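Local coordinates for PCF11 protein (Saccharomyces cerevisiae, PDB 1SZ9), which probably takes part in 3'-end processing of mRNA by recognising the carboxy-terminal domain of RNA polymerase II through its CTD-interacting domain, at residues Ala47-Ile52 with Phe87-Arg92. Sequence-based numbering, arbitrary orientation.
Sequences AIESRI and FNLYKR
Glu49 holds its CG anti to the carbonyl carbon (chi1 -60°) and runs extended beyond it, a shape that lays the flank of the chain, from CB to the carboxylate, across the end of Leu89. The contact is a worked example of how an acidic side chain can pack its aliphatic part on a leucine while its carboxylate is satisfied at the side. One methyl receives nearly all of this: Leu89 CD1 lies 3.6 Å from Glu49 CB and 3.4 Å from Glu49 CG. The carboxyl carbon is equally near, with Glu49 CD 3.4 Å from Leu89 CD1, and the two side chains cross at about a right angle. Ile52, one helical turn on, turns CG2 anti to its backbone N, and this methyl meets Leu89 CD2 at 4.0 Å, again roughly perpendicular. Leu89 thus divides its two methyls, CD1 to the flank of an acidic residue and CD2 to an aliphatic one.

Helices 41-54 and 86-95 pack here in the core of the right-handed helical superhelix of CID domains, a fold related to arm repeats. Phe82 of helix 78-83 also touches Glu49, while Ala63 of helix 57-73 packs on Ile52. Asn85, the residue before helix 86-95, gives its ND2 to Glu49 OE1 in a hydrogen bond, which probably helps to fix the carboxylate. Shortening Glu49 to an alanine here removes CG and the carboxylate, which would probably leave the Leu89 CD1 methyl poorly covered and Asn85 ND2 without this acceptor. The chemistry is divided accordingly: the two segments meet through van der Waals contact alone, leucine methyls against methyl, methylenes and carboxyl carbon, while the carboxylate finds its polar partner in Asn85.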
# COMPACT_ATOMS: atom_id res chain seq x y z
N ALA A 47 10.42 -3.14 0.08
CA ALA A 47 9.98 -4.52 0.20
C ALA A 47 8.50 -4.63 -0.21
O ALA A 47 8.11 -5.53 -0.96
CB ALA A 47 10.17 -5.00 1.63
N ILE A 48 7.66 -3.72 0.28
CA ILE A 48 6.25 -3.76 -0.06
C ILE A 48 5.99 -3.43 -1.53
O ILE A 48 5.21 -4.11 -2.17
CB ILE A 48 5.44 -2.81 0.87
CG1 ILE A 48 5.40 -3.42 2.27
CG2 ILE A 48 3.99 -2.66 0.38
CD1 ILE A 48 4.74 -2.55 3.28
N GLU A 49 6.65 -2.40 -2.06
CA GLU A 49 6.46 -2.04 -3.47
C GLU A 49 6.95 -3.17 -4.37
O GLU A 49 6.32 -3.47 -5.39
CB GLU A 49 7.18 -0.73 -3.83
CG GLU A 49 6.71 0.47 -3.00
CD GLU A 49 7.06 1.82 -3.62
OE1 GLU A 49 8.02 1.88 -4.42
OE2 GLU A 49 6.39 2.83 -3.31
N SER A 50 8.06 -3.79 -3.97
CA SER A 50 8.61 -4.91 -4.73
C SER A 50 7.60 -6.05 -4.75
O SER A 50 7.32 -6.62 -5.81
CB SER A 50 9.95 -5.36 -4.10
OG SER A 50 10.43 -6.52 -4.75
N ARG A 51 7.04 -6.40 -3.58
CA ARG A 51 6.04 -7.47 -3.52
C ARG A 51 4.83 -7.14 -4.41
O ARG A 51 4.36 -7.98 -5.18
CB ARG A 51 5.57 -7.74 -2.07
CG ARG A 51 4.21 -8.45 -2.03
CD ARG A 51 4.05 -9.65 -1.09
NE ARG A 51 4.81 -10.81 -1.52
CZ ARG A 51 4.35 -12.06 -1.58
NH1 ARG A 51 3.10 -12.37 -1.25
NH2 ARG A 51 5.17 -13.02 -1.99
N ILE A 52 4.31 -5.91 -4.32
CA ILE A 52 3.17 -5.53 -5.14
C ILE A 52 3.47 -5.70 -6.63
O ILE A 52 2.63 -6.16 -7.41
CB ILE A 52 2.78 -4.06 -4.87
CG1 ILE A 52 2.18 -3.95 -3.46
CG2 ILE A 52 1.79 -3.57 -5.93
CD1 ILE A 52 2.01 -2.52 -2.96
N PHE A 87 0.92 6.27 -7.51
CA PHE A 87 0.13 6.26 -8.74
C PHE A 87 0.56 5.18 -9.74
O PHE A 87 -0.29 4.45 -10.25
CB PHE A 87 0.19 7.64 -9.42
CG PHE A 87 -0.33 7.63 -10.81
CD1 PHE A 87 -1.66 7.31 -11.07
CD2 PHE A 87 0.52 7.93 -11.89
CE1 PHE A 87 -2.16 7.30 -12.38
CE2 PHE A 87 0.04 7.91 -13.20
CZ PHE A 87 -1.31 7.60 -13.45
N ASN A 88 1.85 5.09 -10.05
CA ASN A 88 2.31 4.07 -10.99
C ASN A 88 2.03 2.67 -10.46
O ASN A 88 1.61 1.80 -11.20
CB ASN A 88 3.81 4.21 -11.29
CG ASN A 88 4.12 5.43 -12.12
OD1 ASN A 88 3.22 6.04 -12.68
ND2 ASN A 88 5.39 5.79 -12.22
N LEU A 89 2.28 2.46 -9.17
CA LEU A 89 2.03 1.16 -8.56
C LEU A 89 0.55 0.79 -8.59
O LEU A 89 0.18 -0.33 -8.91
CB LEU A 89 2.52 1.14 -7.10
CG LEU A 89 3.99 0.75 -6.88
CD1 LEU A 89 4.36 0.89 -5.41
CD2 LEU A 89 4.19 -0.68 -7.36
N TYR A 90 -0.29 1.75 -8.23
CA TYR A 90 -1.72 1.53 -8.20
C TYR A 90 -2.28 1.21 -9.58
O TYR A 90 -2.99 0.23 -9.75
CB TYR A 90 -2.42 2.77 -7.61
CG TYR A 90 -3.92 2.60 -7.45
CD1 TYR A 90 -4.78 2.72 -8.54
CD2 TYR A 90 -4.47 2.32 -6.21
CE1 TYR A 90 -6.16 2.55 -8.39
CE2 TYR A 90 -5.84 2.16 -6.05
CZ TYR A 90 -6.68 2.28 -7.14
OH TYR A 90 -8.04 2.13 -6.98
N LYS A 91 -1.98 2.07 -10.54
CA LYS A 91 -2.44 1.91 -11.91
C LYS A 91 -1.97 0.58 -12.51
O LYS A 91 -2.75 -0.14 -13.13
CB LYS A 91 -1.92 3.07 -12.77
CG LYS A 91 -2.15 2.89 -14.27
CD LYS A 91 -1.85 4.17 -15.06
CE LYS A 91 -2.08 3.97 -16.58
NZ LYS A 91 -1.87 5.23 -17.37
N ARG A 92 -0.69 0.25 -12.34
CA ARG A 92 -0.17 -1.00 -12.90
C ARG A 92 -0.87 -2.20 -12.28
O ARG A 92 -1.21 -3.15 -13.00
CB ARG A 92 1.35 -1.11 -12.69
CG ARG A 92 2.13 -0.23 -13.67
CD ARG A 92 3.56 0.01 -13.23
NE ARG A 92 4.17 1.09 -14.01
CZ ARG A 92 5.32 1.69 -13.71
NH1 ARG A 92 6.01 1.32 -12.64
NH2 ARG A 92 5.77 2.68 -14.48